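Local coordinates for protein cytochrome c-552 (Thiobacillus ferrooxidans, PDB 1H1O) that carries electrons in the periplasm as a high-potential cytochrome c with two heme groups, at residues Y42-A45 with Q46-Y50; I116-C119 with M120-H123. One frame throughout, in Å; residues are numbered along the deposited sequence.

Contact 1: Y42-A45 with Q46-Y50; sequences YMEA and QLKAY. With HEM (protoporphyrin IX containing Fe), chain D.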
loop_
_atom_site.group_PDB
_atom_site.type_symbol
_atom_site.label_atom_id
_atom_site.label_comp_id
_atom_site.label_asym_id
_atom_site.label_seq_id
_atom_site.Cartn_x
_atom_site.Cartn_y
_atom_site.Cartn_z
ATOM N N TYR A 42 -8.478 -3.097 -6.154
ATOM C CA TYR A 42 -7.935 -2.443 -4.980
ATOM C C TYR A 42 -7.928 -0.922 -5.166
ATOM O O TYR A 42 -8.449 -0.176 -4.323
ATOM C CB TYR A 42 -6.515 -2.911 -4.686
ATOM C CG TYR A 42 -5.969 -2.210 -3.468
ATOM C CD1 TYR A 42 -6.379 -2.587 -2.194
ATOM C CD2 TYR A 42 -5.080 -1.143 -3.588
ATOM C CE1 TYR A 42 -5.923 -1.929 -1.075
ATOM C CE2 TYR A 42 -4.608 -0.477 -2.466
ATOM C CZ TYR A 42 -5.036 -0.878 -1.210
ATOM O OH TYR A 42 -4.562 -0.272 -0.075
ATOM N N MET A 43 -7.327 -0.480 -6.269
ATOM C CA MET A 43 -7.236 0.943 -6.590
ATOM C C MET A 43 -8.623 1.526 -6.483
ATOM O O MET A 43 -8.855 2.544 -5.823
ATOM C CB MET A 43 -6.743 1.139 -8.026
ATOM C CG MET A 43 -5.332 0.687 -8.297
ATOM S SD MET A 43 -4.145 1.679 -7.378
ATOM C CE MET A 43 -3.875 3.081 -8.560
ATOM N N GLU A 44 -9.549 0.851 -7.147
ATOM C CA GLU A 44 -10.933 1.270 -7.192
ATOM C C GLU A 44 -11.507 1.390 -5.797
ATOM O O GLU A 44 -12.157 2.384 -5.474
ATOM C CB GLU A 44 -11.732 0.259 -7.997
ATOM C CG GLU A 44 -12.883 0.833 -8.782
ATOM C CD GLU A 44 -13.609 -0.244 -9.559
ATOM O OE1 GLU A 44 -14.431 -0.955 -8.943
ATOM O OE2 GLU A 44 -13.342 -0.391 -10.776
ATOM N N ALA A 45 -11.273 0.371 -4.967
ATOM C CA ALA A 45 -11.793 0.395 -3.603
ATOM C C ALA A 45 -11.234 1.594 -2.843
ATOM O O ALA A 45 -11.980 2.311 -2.179
ATOM C CB ALA A 45 -11.435 -0.891 -2.877
ATOM N N GLN A 46 -9.926 1.821 -2.948
ATOM C CA GLN A 46 -9.321 2.945 -2.244
ATOM C C GLN A 46 -9.899 4.275 -2.695
ATOM O O GLN A 46 -10.358 5.067 -1.880
ATOM C CB GLN A 46 -7.806 2.947 -2.426
ATOM C CG GLN A 46 -7.141 1.722 -1.850
ATOM C CD GLN A 46 -7.811 1.236 -0.576
ATOM O OE1 GLN A 46 -8.302 0.102 -0.515
ATOM N NE2 GLN A 46 -7.843 2.089 0.443
ATOM N N LEU A 47 -9.898 4.518 -3.998
ATOM C CA LEU A 47 -10.440 5.766 -4.514
ATOM C C LEU A 47 -11.873 6.008 -4.060
ATOM O O LEU A 47 -12.240 7.141 -3.745
ATOM C CB LEU A 47 -10.359 5.790 -6.033
ATOM C CG LEU A 47 -8.933 6.007 -6.541
ATOM C CD1 LEU A 47 -8.906 5.777 -8.044
ATOM C CD2 LEU A 47 -8.442 7.418 -6.164
ATOM N N LYS A 48 -12.683 4.956 -4.013
ATOM C CA LYS A 48 -14.063 5.111 -3.570
ATOM C C LYS A 48 -14.094 5.372 -2.066
ATOM O O LYS A 48 -14.923 6.134 -1.575
ATOM C CB LYS A 48 -14.887 3.860 -3.902
ATOM C CG LYS A 48 -15.193 3.676 -5.384
ATOM C CD LYS A 48 -16.236 2.576 -5.584
ATOM C CE LYS A 48 -16.734 2.505 -7.029
ATOM N NZ LYS A 48 -17.671 1.350 -7.225
ATOM N N ALA A 49 -13.178 4.743 -1.341
ATOM C CA ALA A 49 -13.094 4.917 0.105
ATOM C C ALA A 49 -12.717 6.357 0.434
ATOM O O ALA A 49 -13.249 6.953 1.371
ATOM C CB ALA A 49 -12.054 3.954 0.701
ATOM N N TYR A 50 -11.781 6.901 -0.331
ATOM C CA TYR A 50 -11.350 8.275 -0.128
ATOM C C TYR A 50 -12.513 9.193 -0.447
ATOM O O TYR A 50 -12.792 10.147 0.280
ATOM C CB TYR A 50 -10.174 8.616 -1.040
ATOM C CG TYR A 50 -8.879 7.998 -0.588
ATOM C CD1 TYR A 50 -8.499 8.052 0.751
ATOM C CD2 TYR A 50 -8.006 7.406 -1.499
ATOM C CE1 TYR A 50 -7.293 7.541 1.169
ATOM C CE2 TYR A 50 -6.778 6.882 -1.079
ATOM C CZ TYR A 50 -6.437 6.960 0.255
ATOM O OH TYR A 50 -5.227 6.479 0.693
HETATM C CHA HEM D . -2.827 7.191 -1.908
HETATM C CHB HEM D . -5.006 7.331 -6.184
HETATM C CHC HEM D . -3.752 11.964 -6.626
HETATM C CHD HEM D . -1.493 11.803 -2.446
HETATM C C1A HEM D . -3.543 6.801 -3.041
HETATM C C2A HEM D . -4.127 5.495 -3.264
HETATM C C3A HEM D . -4.741 5.534 -4.480
HETATM C C4A HEM D . -4.523 6.874 -4.982
HETATM C CMA HEM D . -5.512 4.462 -5.209
HETATM C CAA HEM D . -4.053 4.334 -2.301
HETATM C CBA HEM D . -2.887 3.369 -2.616
HETATM C CGA HEM D . -2.754 2.278 -1.725
HETATM O O1A HEM D . -1.687 1.581 -1.872
HETATM O O2A HEM D . -3.587 1.987 -0.843
HETATM C C1B HEM D . -4.848 8.614 -6.670
HETATM C C2B HEM D . -5.417 9.055 -7.921
HETATM C C3B HEM D . -5.092 10.373 -8.040
HETATM C C4B HEM D . -4.295 10.709 -6.873
HETATM C CMB HEM D . -6.226 8.160 -8.842
HETATM C CAB HEM D . -5.456 11.356 -9.125
HETATM C CBB HEM D . -6.981 11.598 -9.298
HETATM C C1C HEM D . -3.018 12.329 -5.539
HETATM C C2C HEM D . -2.476 13.647 -5.315
HETATM C C3C HEM D . -1.845 13.580 -4.115
HETATM C C4C HEM D . -1.992 12.253 -3.638
HETATM C CMC HEM D . -2.651 14.789 -6.279
HETATM C CAC HEM D . -1.102 14.679 -3.336
HETATM C CBC HEM D . -1.972 15.939 -3.050
HETATM C C1D HEM D . -1.648 10.526 -1.925
HETATM C C2D HEM D . -1.127 10.124 -0.633
HETATM C C3D HEM D . -1.526 8.848 -0.479
HETATM C C4D HEM D . -2.257 8.459 -1.685
HETATM C CMD HEM D . -0.342 11.027 0.288
HETATM C CAD HEM D . -1.334 7.935 0.683
HETATM C CBD HEM D . -2.428 8.453 1.755
HETATM C CGD HEM D . -2.847 7.539 2.733
HETATM O O1D HEM D . -1.998 7.054 3.504
HETATM O O2D HEM D . -4.065 7.232 2.877
HETATM N NA HEM D . -3.789 7.628 -4.090
HETATM N NB HEM D . -4.161 9.630 -6.032
HETATM N NC HEM D . -2.705 11.480 -4.493
HETATM N ND HEM D . -2.323 9.507 -2.545
HETATM FE FE HEM D . -3.212 9.563 -4.297
#
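Gln46 CG packs against the ring of Tyr42, one turn earlier on helix 40-51. The pair forms a CH-pi interaction: Gln46 CG lies over one face of the Tyr42 ring, 3.7 Å from its centroid and displaced toward the rim. The bend at chi2 of Gln46 (-36°) brings the amide over the CZ side of the ring, its plane 23° from that of the ring. Both side chains are buried.

Polar contacts to the heme of the first domain extend from the same helix. Tyr42 carries its CG opposite the backbone N (chi1 180°), which directs the ring toward the propionates, and Tyr42 OH donates to heme O2A over 2.6 Å. The carboxylate lies at the ring edge, near its plane. Arg156 is a second hydrogen-bonding partner of this hydroxyl. Two turns along from Tyr42, Tyr50 OH donates to the other propionate at O2D, although the position of this hydroxyl is less certain.

Apolar side chains pack against the porphyrin edge. Leu47 CD2 lies 3.4 Å from the meso carbon CHB, while Met43 SD lies 3.8 Å from the methyl CMA; on its protein side, Met43 meets Ala80 and Phe83 of helix 73-85.

Backbone hydrogen bonds run from Gln46 N to Tyr42 O (2.8 Å) and from Leu47 N to Met43 O (2.9 Å), followed by Lys48 to Glu44 and Ala49 to Ala45. On the outer side Glu44 OE1 and Lys48 NZ stay 4.3 Å apart, beyond a salt bridge, and Glu44 OE2 is hydrogen-bonded to Thr77 OG1 of helix 73-85.

The buried Tyr42 hydroxyl, with Arg55 and perhaps Tyr50, would probably stabilise negative charge on the heme propionates.

Contact 2: I116-C119 with M120-H123; sequences IPAC and MECH. With HEM (protoporphyrin IX containing Fe), chain C.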
loop_
_atom_site.group_PDB
_atom_site.type_symbol
_atom_site.label_atom_id
_atom_site.label_comp_id
_atom_site.label_asym_id
_atom_site.label_seq_id
_atom_site.Cartn_x
_atom_site.Cartn_y
_atom_site.Cartn_z
ATOM N N ILE A 116 1.243 -13.179 14.765
ATOM C CA ILE A 116 1.355 -12.360 13.570
ATOM C C ILE A 116 1.123 -13.301 12.400
ATOM O O ILE A 116 1.907 -14.220 12.170
ATOM C CB ILE A 116 2.748 -11.744 13.455
ATOM C CG1 ILE A 116 2.987 -10.820 14.649
ATOM C CG2 ILE A 116 2.868 -10.960 12.146
ATOM C CD1 ILE A 116 4.330 -10.110 14.622
ATOM N N PRO A 117 0.040 -13.082 11.642
ATOM C CA PRO A 117 -0.318 -13.913 10.487
ATOM C C PRO A 117 0.718 -13.865 9.388
ATOM O O PRO A 117 1.404 -12.849 9.205
ATOM C CB PRO A 117 -1.637 -13.305 10.001
ATOM C CG PRO A 117 -2.140 -12.508 11.176
ATOM C CD PRO A 117 -0.894 -11.954 11.785
ATOM N N ALA A 118 0.810 -14.963 8.647
ATOM C CA ALA A 118 1.731 -15.040 7.521
ATOM C C ALA A 118 1.075 -14.186 6.437
ATOM O O ALA A 118 0.049 -14.569 5.875
ATOM C CB ALA A 118 1.879 -16.484 7.051
ATOM N N CYS A 119 1.668 -13.025 6.173
ATOM C CA CYS A 119 1.157 -12.061 5.195
ATOM C C CYS A 119 0.830 -12.630 3.834
ATOM O O CYS A 119 -0.166 -12.249 3.220
ATOM C CB CYS A 119 2.175 -10.946 4.983
ATOM S SG CYS A 119 3.054 -10.484 6.473
ATOM N N MET A 120 1.681 -13.532 3.366
ATOM C CA MET A 120 1.530 -14.124 2.044
ATOM C C MET A 120 0.211 -14.814 1.784
ATOM O O MET A 120 -0.214 -14.919 0.636
ATOM C CB MET A 120 2.693 -15.084 1.776
ATOM C CG MET A 120 2.799 -16.257 2.742
ATOM S SD MET A 120 1.576 -17.518 2.350
ATOM C CE MET A 120 2.221 -18.062 0.739
ATOM N N GLU A 121 -0.454 -15.280 2.836
ATOM C CA GLU A 121 -1.726 -15.957 2.646
ATOM C C GLU A 121 -2.717 -15.050 1.949
ATOM O O GLU A 121 -3.627 -15.508 1.273
ATOM C CB GLU A 121 -2.293 -16.407 3.983
ATOM C CG GLU A 121 -1.354 -17.324 4.723
ATOM C CD GLU A 121 -2.035 -18.041 5.872
ATOM O OE1 GLU A 121 -1.300 -18.554 6.731
ATOM O OE2 GLU A 121 -3.289 -18.094 5.905
ATOM N N CYS A 122 -2.556 -13.748 2.108
ATOM C CA CYS A 122 -3.472 -12.854 1.431
ATOM C C CYS A 122 -2.811 -11.996 0.384
ATOM O O CYS A 122 -3.407 -11.723 -0.648
ATOM C CB CYS A 122 -4.182 -11.984 2.435
ATOM S SG CYS A 122 -5.257 -12.968 3.492
ATOM N N HIS A 123 -1.577 -11.591 0.653
ATOM C CA HIS A 123 -0.820 -10.738 -0.254
ATOM C C HIS A 123 -0.018 -11.514 -1.280
ATOM O O HIS A 123 0.764 -10.936 -2.041
ATOM C CB HIS A 123 0.098 -9.827 0.561
ATOM C CG HIS A 123 -0.646 -8.748 1.279
ATOM N ND1 HIS A 123 -1.191 -7.665 0.621
ATOM C CD2 HIS A 123 -1.044 -8.646 2.568
ATOM C CE1 HIS A 123 -1.898 -6.948 1.472
ATOM N NE2 HIS A 123 -1.824 -7.522 2.658
HETATM C CHA HEM C . -3.560 -4.053 2.970
HETATM C CHB HEM C . 0.455 -5.327 5.245
HETATM C CHC HEM C . -1.551 -9.595 6.235
HETATM C CHD HEM C . -5.509 -8.327 3.925
HETATM C C1A HEM C . -2.273 -4.015 3.506
HETATM C C2A HEM C . -1.376 -2.883 3.434
HETATM C C3A HEM C . -0.233 -3.229 4.064
HETATM C C4A HEM C . -0.455 -4.595 4.534
HETATM C CMA HEM C . 1.021 -2.434 4.283
HETATM C CAA HEM C . -1.705 -1.586 2.780
HETATM C CBA HEM C . -1.438 -1.579 1.282
HETATM C CGA HEM C . -1.563 -0.333 0.683
HETATM O O1A HEM C . -1.183 -0.280 -0.523
HETATM O O2A HEM C . -2.026 0.663 1.248
HETATM C C1B HEM C . 0.239 -6.609 5.712
HETATM C C2B HEM C . 1.206 -7.331 6.497
HETATM C C3B HEM C . 0.617 -8.518 6.798
HETATM C C4B HEM C . -0.669 -8.531 6.168
HETATM C CMB HEM C . 2.559 -6.777 6.883
HETATM C CAB HEM C . 1.110 -9.651 7.628
HETATM C CBB HEM C . 1.591 -9.226 9.050
HETATM C C1C HEM C . -2.787 -9.639 5.687
HETATM C C2C HEM C . -3.694 -10.757 5.781
HETATM C C3C HEM C . -4.816 -10.357 5.134
HETATM C C4C HEM C . -4.583 -9.050 4.640
HETATM C CMC HEM C . -3.359 -12.049 6.500
HETATM C CAC HEM C . -6.159 -11.091 4.922
HETATM C CBC HEM C . -6.786 -11.633 6.246
HETATM C C1D HEM C . -5.336 -7.042 3.448
HETATM C C2D HEM C . -6.359 -6.308 2.713
HETATM C C3D HEM C . -5.818 -5.117 2.458
HETATM C C4D HEM C . -4.449 -5.118 3.027
HETATM C CMD HEM C . -7.715 -6.849 2.374
HETATM C CAD HEM C . -6.420 -3.931 1.745
HETATM C CBD HEM C . -7.404 -3.159 2.732
HETATM C CGD HEM C . -8.285 -2.275 2.066
HETATM O O1D HEM C . -9.242 -2.735 1.347
HETATM O O2D HEM C . -8.143 -1.029 2.178
HETATM N NA HEM C . -1.708 -5.045 4.172
HETATM N NB HEM C . -0.914 -7.351 5.516
HETATM N NC HEM C . -3.350 -8.596 4.972
HETATM N ND HEM C . -4.183 -6.297 3.624
HETATM FE FE HEM C . -2.534 -6.843 4.559
#
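Ala118 and Cys119 meet Glu121, Cys122 and His123 of the short helix 120-123 through backbone hydrogen bonds. Earlier in the loop, Ile116 CG2 rests 3.8 Å from the heme carbon CBB, and Pro117 O approaches CAB. Ala118 O accepts from Glu121 N (3.2 Å), the donor standing above the carbonyl plane, while the extended side chain of Glu121 runs back so that its OE1 comes 3.8 Å from Ala118 CB. At Cys119 one carbonyl oxygen takes two donors: His123 N at 3.0 Å along a nearly straight N-H path (173°), and Cys122 N, again from above the plane. With these bonds the chain turns so that Cys119, Cys122 and His123 all face the same heme. Cys119 SG sits beside CAB and Cys122 SG beside CAC, as in thioether linkage, though the modelled sulfur positions are doubtful. His123 NE2 binds the iron at 2.1 Å, with Met161 SD as the other protein ligand. A hydrogen bond from ND1 to Pro134 O helps fix the rotation of the imidazole. Cys-Met-Glu-Cys-His is the CXXCH heme-attachment motif of c-type cytochromes, here with His/Met axial ligation.

Contact 1 borders the heme of the first cytochrome c domain (chain D), whereas contact 2 holds that of the second (chain C); Tyr42 and Gln46 of contact 1 also line the pocket of the second heme. The contact centres are 21 Å apart and their nearest atoms about 7 Å. FE of HEM (chain D) lies 18.7 Å from FE of HEM (chain C), and the A-ring propionates of the two hemes meet between them. Tyr42 sits at this junction, its side chain about 7 Å from that of His123. Arg156 NH2, hydrogen-bonded to Tyr42 OH and to the second heme, spans the same interface. Such proximity is consistent with electron exchange between the hemes.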